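Local coordinates for peptide ABC transporter, peptide-binding protein (Thermus thermophilus, PDB 2D5W) that binds oligopeptides, here a pentapeptide, and probably delivers them to an ABC transporter for uptake across the membrane, at residues G115-P121 with N497-Q501; V446-I452 with F464-W468. All blocks are in the same frame, centred on the assembly; numbering follows the deposited sequence.

Overall arrangement
Both contacts are largely buried and both reach the bound peptide, yet they differ in chemistry. Contact 1 joins two irregular loops, 115-121 and 497-501, through two direct hydrogen bonds, one from a side-chain amide and one backbone to backbone, with three bridging waters and a little apolar packing. Contact 2 sets the turn and short helix of 446-452 on strand 463-469, which lies between strands 293-308 and 401-410 of a mixed sheet; there aromatic rings and aliphatic side chains do the work. Contact 2 is about 10 Å from the chain centre, contact 1 about 15 Å; their own centres are about 15 Å apart. They meet where Q501 NE2 packs on W468 CZ3 at 3.7 Å, beside the peptide.

Contact 1: G115-P121 with N497-Q501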
loop_
_atom_site.group_PDB
_atom_site.type_symbol
_atom_site.label_atom_id
_atom_site.label_comp_id
_atom_site.label_asym_id
_atom_site.label_seq_id
_atom_site.Cartn_x
_atom_site.Cartn_y
_atom_site.Cartn_z
ATOM N N GLY A 115 -12.344 -1.932 -18.630
ATOM C CA GLY A 115 -12.444 -3.134 -17.826
ATOM C C GLY A 115 -11.162 -3.546 -17.123
ATOM O O GLY A 115 -11.141 -4.576 -16.457
ATOM N N MET A 116 -10.090 -2.773 -17.285
ATOM C CA MET A 116 -8.828 -3.076 -16.612
ATOM C C MET A 116 -9.130 -2.912 -15.118
ATOM O O MET A 116 -9.676 -1.890 -14.706
ATOM C CB MET A 116 -7.754 -2.079 -17.055
ATOM C CG MET A 116 -6.358 -2.315 -16.482
ATOM S SD MET A 116 -5.605 -3.889 -16.951
ATOM C CE MET A 116 -5.586 -3.748 -18.743
ATOM N N PRO A 117 -8.790 -3.917 -14.288
ATOM C CA PRO A 117 -9.063 -3.820 -12.848
ATOM C C PRO A 117 -8.130 -2.885 -12.082
ATOM O O PRO A 117 -7.468 -3.299 -11.129
ATOM C CB PRO A 117 -8.952 -5.272 -12.385
ATOM C CG PRO A 117 -7.866 -5.806 -13.263
ATOM C CD PRO A 117 -8.214 -5.233 -14.628
ATOM N N VAL A 118 -8.100 -1.620 -12.484
ATOM C CA VAL A 118 -7.233 -0.643 -11.841
ATOM C C VAL A 118 -7.646 -0.312 -10.407
ATOM O O VAL A 118 -8.826 -0.354 -10.048
ATOM C CB VAL A 118 -7.165 0.673 -12.664
ATOM C CG1 VAL A 118 -6.565 0.392 -14.044
ATOM C CG2 VAL A 118 -8.558 1.287 -12.802
ATOM N N LEU A 119 -6.647 0.024 -9.597
ATOM C CA LEU A 119 -6.846 0.385 -8.197
ATOM C C LEU A 119 -7.501 1.749 -8.052
ATOM O O LEU A 119 -8.266 1.980 -7.119
ATOM C CB LEU A 119 -5.502 0.427 -7.474
ATOM C CG LEU A 119 -4.706 -0.868 -7.339
ATOM C CD1 LEU A 119 -3.266 -0.550 -6.949
ATOM C CD2 LEU A 119 -5.368 -1.759 -6.301
ATOM N N ASN A 120 -7.178 2.657 -8.965
ATOM C CA ASN A 120 -7.722 4.009 -8.916
ATOM C C ASN A 120 -8.353 4.414 -10.238
ATOM O O ASN A 120 -7.721 5.061 -11.077
ATOM C CB ASN A 120 -6.631 5.015 -8.524
ATOM C CG ASN A 120 -5.276 4.671 -9.107
ATOM O OD1 ASN A 120 -4.668 3.664 -8.739
ATOM N ND2 ASN A 120 -4.792 5.507 -10.020
ATOM N N PRO A 121 -9.621 4.037 -10.437
ATOM C CA PRO A 121 -10.351 4.359 -11.667
ATOM C C PRO A 121 -10.525 5.862 -11.881
ATOM O O PRO A 121 -10.730 6.308 -13.008
ATOM C CB PRO A 121 -11.685 3.637 -11.486
ATOM C CG PRO A 121 -11.349 2.514 -10.558
ATOM C CD PRO A 121 -10.415 3.150 -9.570
ATOM N N ASN A 497 -15.963 -3.993 -12.964
ATOM C CA ASN A 497 -14.758 -4.672 -13.419
ATOM C C ASN A 497 -13.673 -4.776 -12.355
ATOM O O ASN A 497 -12.480 -4.721 -12.651
ATOM C CB ASN A 497 -14.230 -3.988 -14.682
ATOM C CG ASN A 497 -15.282 -3.915 -15.772
ATOM O OD1 ASN A 497 -15.822 -2.847 -16.059
ATOM N ND2 ASN A 497 -15.594 -5.058 -16.367
ATOM N N TYR A 498 -14.113 -4.930 -11.111
ATOM C CA TYR A 498 -13.228 -5.098 -9.963
ATOM C C TYR A 498 -12.223 -3.972 -9.758
ATOM O O TYR A 498 -11.056 -4.218 -9.433
ATOM C CB TYR A 498 -12.498 -6.441 -10.074
ATOM C CG TYR A 498 -13.430 -7.606 -10.312
ATOM C CD1 TYR A 498 -13.659 -8.089 -11.600
ATOM C CD2 TYR A 498 -14.095 -8.217 -9.251
ATOM C CE1 TYR A 498 -14.529 -9.156 -11.825
ATOM C CE2 TYR A 498 -14.969 -9.284 -9.466
ATOM C CZ TYR A 498 -15.177 -9.745 -10.752
ATOM O OH TYR A 498 -16.038 -10.800 -10.965
ATOM N N GLN A 499 -12.686 -2.737 -9.919
ATOM C CA GLN A 499 -11.830 -1.569 -9.748
ATOM C C GLN A 499 -12.008 -0.923 -8.375
ATOM O O GLN A 499 -13.084 -0.998 -7.774
ATOM C CB GLN A 499 -12.142 -0.532 -10.832
ATOM C CG GLN A 499 -11.984 -1.054 -12.251
ATOM C CD GLN A 499 -12.447 -0.067 -13.314
ATOM O OE1 GLN A 499 -13.289 0.799 -13.061
ATOM N NE2 GLN A 499 -11.914 -0.211 -14.521
ATOM N N GLY A 500 -10.950 -0.291 -7.878
ATOM C CA GLY A 500 -11.044 0.389 -6.598
ATOM C C GLY A 500 -10.533 -0.353 -5.380
ATOM O O GLY A 500 -10.240 -1.549 -5.436
ATOM N N GLN A 501 -10.453 0.373 -4.267
ATOM C CA GLN A 501 -9.956 -0.174 -3.012
ATOM C C GLN A 501 -10.908 -0.081 -1.820
ATOM O O GLN A 501 -10.487 -0.298 -0.685
ATOM C CB GLN A 501 -8.622 0.490 -2.650
ATOM C CG GLN A 501 -7.498 0.203 -3.630
ATOM C CD GLN A 501 -6.204 0.880 -3.227
ATOM O OE1 GLN A 501 -6.079 2.100 -3.307
ATOM N NE2 GLN A 501 -5.241 0.089 -2.775
HETATM O O HOH W 1 -11.482 -6.470 -14.603
HETATM O O HOH W 2 -12.794 0.722 -17.249
HETATM O O HOH W 3 -8.007 3.529 -4.909
#
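The loop between helices 101-112 and 121-126 here meets the one between strand 463-469 and helix 509-518. G115, whose phi of 87° suits glycine, sets CA 3.6 Å from CG of N497, whose ND2 hydrogen-bonds P178 O. Water 1 ties G115 O to N497 O, water 2 G115 N to Q499 NE2. The CA-to-CB bond of M116 points away and its side chain packs on helix 182-194, but M116 O accepts hydrogen bonds from Q499 NE2 at 2.8 Å and V118 N at 2.7 Å, the latter closing an inverse gamma turn centred on P117, whose CB lies 4.4 Å from Y498 CB. V118 O receives G500 N at 3.0 Å, the one direct backbone hydrogen bond between the loops. L119 O makes a 3.2 Å CA-H...O contact with G500 CA and reaches Q501 OE1 through water 3. L119 and Q501 also touch the bound peptide, whose backbone Q501 NE2 hydrogen-bonds. Without regular strand pairing, two direct hydrogen bonds and three bridging waters join the loops.

Contact 2: V446-I452 with F464-W468; sequences VFADEFI and FEFAW
This is an apolar, aromatic-rich packing of a turn and short helix against one face of the mixed sheet, at strand 463-469, which lies between strands 293-308 and 401-410. V446 ends helix 443-446, F447 and A448 form the link, and A448 is the N-cap of helix 449-452, its O accepting F451 N at 2.9 Å and I452 N at 3.2 Å. The backbones stay apart, with CA atoms 9.5 Å from F447 to F466 and 8.8 Å from I452 to F464. On the extended strand F464 (chi1 t) and F466 (chi1 p) point toward the turn, E465 and A467 away. F464 CZ meets V446 CB at 3.8 Å and F464 CE1 meets I452 CG1 at 3.9 Å. Two ring pairs are offset edge-to-face: F451 (chi1 t) on F464, centroids 5.7 Å apart and planes at 81°, and F447 (chi1 m) on F466, 5.5 Å and 64°. I452, t at both chi angles, extends CD1 to F466 CZ (4.0 Å) and W468 CH2 (4.4 Å). W468 pairs antiparallel with the bound peptide, which F447 and F466 also touch. Shape and dispersion, with no polar bond between the segments, thus hold this part of the binding-site wall.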
loop_
_atom_site.group_PDB
_atom_site.type_symbol
_atom_site.label_atom_id
_atom_site.label_comp_id
_atom_site.label_asym_id
_atom_site.label_seq_id
_atom_site.Cartn_x
_atom_site.Cartn_y
_atom_site.Cartn_z
ATOM N N VAL A 446 -3.484 -13.394 1.156
ATOM C CA VAL A 446 -4.563 -12.478 1.515
ATOM C C VAL A 446 -4.563 -11.133 0.807
ATOM O O VAL A 446 -5.609 -10.496 0.687
ATOM C CB VAL A 446 -4.630 -12.241 3.052
ATOM C CG1 VAL A 446 -4.813 -13.569 3.771
ATOM C CG2 VAL A 446 -3.378 -11.523 3.545
ATOM N N PHE A 447 -3.404 -10.700 0.320
ATOM C CA PHE A 447 -3.326 -9.416 -0.364
ATOM C C PHE A 447 -3.370 -9.539 -1.887
ATOM O O PHE A 447 -3.209 -8.548 -2.596
ATOM C CB PHE A 447 -2.077 -8.653 0.091
ATOM C CG PHE A 447 -2.090 -8.289 1.558
ATOM C CD1 PHE A 447 -0.910 -8.309 2.290
ATOM C CD2 PHE A 447 -3.275 -7.931 2.208
ATOM C CE1 PHE A 447 -0.899 -7.984 3.645
ATOM C CE2 PHE A 447 -3.272 -7.602 3.569
ATOM C CZ PHE A 447 -2.081 -7.630 4.284
ATOM N N ALA A 448 -3.573 -10.755 -2.386
ATOM C CA ALA A 448 -3.702 -10.968 -3.826
ATOM C C ALA A 448 -5.123 -10.522 -4.175
ATOM O O ALA A 448 -6.052 -10.693 -3.370
ATOM C CB ALA A 448 -3.507 -12.438 -4.170
ATOM N N ASP A 449 -5.295 -9.955 -5.366
ATOM C CA ASP A 449 -6.596 -9.457 -5.795
ATOM C C ASP A 449 -7.763 -10.410 -5.579
ATOM O O ASP A 449 -8.822 -9.997 -5.097
ATOM C CB ASP A 449 -6.556 -9.021 -7.276
ATOM C CG ASP A 449 -6.211 -10.159 -8.246
ATOM O OD1 ASP A 449 -6.419 -9.950 -9.464
ATOM O OD2 ASP A 449 -5.731 -11.235 -7.829
ATOM N N GLU A 450 -7.569 -11.682 -5.913
ATOM C CA GLU A 450 -8.630 -12.666 -5.793
ATOM C C GLU A 450 -9.119 -12.903 -4.377
ATOM O O GLU A 450 -10.107 -13.606 -4.169
ATOM C CB GLU A 450 -8.212 -13.979 -6.456
ATOM C CG GLU A 450 -7.916 -13.807 -7.939
ATOM C CD GLU A 450 -8.067 -15.088 -8.732
ATOM O OE1 GLU A 450 -7.447 -16.102 -8.355
ATOM O OE2 GLU A 450 -8.806 -15.072 -9.742
ATOM N N PHE A 451 -8.428 -12.330 -3.397
ATOM C CA PHE A 451 -8.885 -12.447 -2.020
ATOM C C PHE A 451 -9.338 -11.079 -1.513
ATOM O O PHE A 451 -10.532 -10.839 -1.342
ATOM C CB PHE A 451 -7.801 -12.984 -1.080
ATOM C CG PHE A 451 -8.316 -13.290 0.305
ATOM C CD1 PHE A 451 -8.996 -14.477 0.562
ATOM C CD2 PHE A 451 -8.176 -12.368 1.337
ATOM C CE1 PHE A 451 -9.531 -14.741 1.825
ATOM C CE2 PHE A 451 -8.709 -12.625 2.605
ATOM C CZ PHE A 451 -9.386 -13.811 2.846
ATOM N N ILE A 452 -8.390 -10.171 -1.311
ATOM C CA ILE A 452 -8.715 -8.857 -0.767
ATOM C C ILE A 452 -9.753 -8.055 -1.551
ATOM O O ILE A 452 -10.603 -7.395 -0.949
ATOM C CB ILE A 452 -7.418 -8.008 -0.562
ATOM C CG1 ILE A 452 -7.755 -6.681 0.124
ATOM C CG2 ILE A 452 -6.723 -7.765 -1.887
ATOM C CD1 ILE A 452 -6.534 -5.959 0.678
ATOM N N PHE A 464 -11.203 -8.383 8.682
ATOM C CA PHE A 464 -9.936 -8.587 7.984
ATOM C C PHE A 464 -8.986 -7.511 8.508
ATOM O O PHE A 464 -9.133 -6.328 8.189
ATOM C CB PHE A 464 -10.168 -8.446 6.472
ATOM C CG PHE A 464 -8.958 -8.740 5.609
ATOM C CD1 PHE A 464 -9.053 -8.591 4.227
ATOM C CD2 PHE A 464 -7.740 -9.145 6.151
ATOM C CE1 PHE A 464 -7.963 -8.839 3.399
ATOM C CE2 PHE A 464 -6.638 -9.395 5.323
ATOM C CZ PHE A 464 -6.754 -9.240 3.948
ATOM N N GLU A 465 -8.030 -7.918 9.340
ATOM C CA GLU A 465 -7.080 -6.976 9.915
ATOM C C GLU A 465 -5.758 -6.899 9.175
ATOM O O GLU A 465 -5.133 -7.917 8.878
ATOM C CB GLU A 465 -6.760 -7.308 11.379
ATOM C CG GLU A 465 -5.743 -6.315 11.967
ATOM C CD GLU A 465 -5.365 -6.571 13.416
ATOM O OE1 GLU A 465 -6.098 -7.292 14.125
ATOM O OE2 GLU A 465 -4.327 -6.023 13.854
ATOM N N PHE A 466 -5.344 -5.674 8.886
ATOM C CA PHE A 466 -4.067 -5.413 8.242
ATOM C C PHE A 466 -3.836 -3.913 8.331
ATOM O O PHE A 466 -4.573 -3.205 9.025
ATOM C CB PHE A 466 -4.044 -5.924 6.784
ATOM C CG PHE A 466 -4.998 -5.220 5.854
ATOM C CD1 PHE A 466 -4.558 -4.188 5.027
ATOM C CD2 PHE A 466 -6.335 -5.607 5.782
ATOM C CE1 PHE A 466 -5.433 -3.555 4.143
ATOM C CE2 PHE A 466 -7.220 -4.978 4.900
ATOM C CZ PHE A 466 -6.765 -3.950 4.080
ATOM N N ALA A 467 -2.799 -3.423 7.668
ATOM C CA ALA A 467 -2.514 -2.000 7.694
ATOM C C ALA A 467 -2.398 -1.427 6.298
ATOM O O ALA A 467 -1.870 -2.073 5.391
ATOM C CB ALA A 467 -1.215 -1.734 8.455
ATOM N N TRP A 468 -2.929 -0.222 6.120
ATOM C CA TRP A 468 -2.794 0.483 4.853
ATOM C C TRP A 468 -1.615 1.426 5.043
ATOM O O TRP A 468 -1.527 2.113 6.064
ATOM C CB TRP A 468 -4.017 1.347 4.531
ATOM C CG TRP A 468 -5.222 0.621 4.054
ATOM C CD1 TRP A 468 -6.429 0.561 4.679
ATOM C CD2 TRP A 468 -5.367 -0.105 2.827
ATOM N NE1 TRP A 468 -7.321 -0.153 3.922
ATOM C CE2 TRP A 468 -6.696 -0.575 2.778
ATOM C CE3 TRP A 468 -4.504 -0.401 1.761
ATOM C CZ2 TRP A 468 -7.188 -1.327 1.707
ATOM C CZ3 TRP A 468 -4.995 -1.151 0.692
ATOM C CH2 TRP A 468 -6.326 -1.604 0.676
#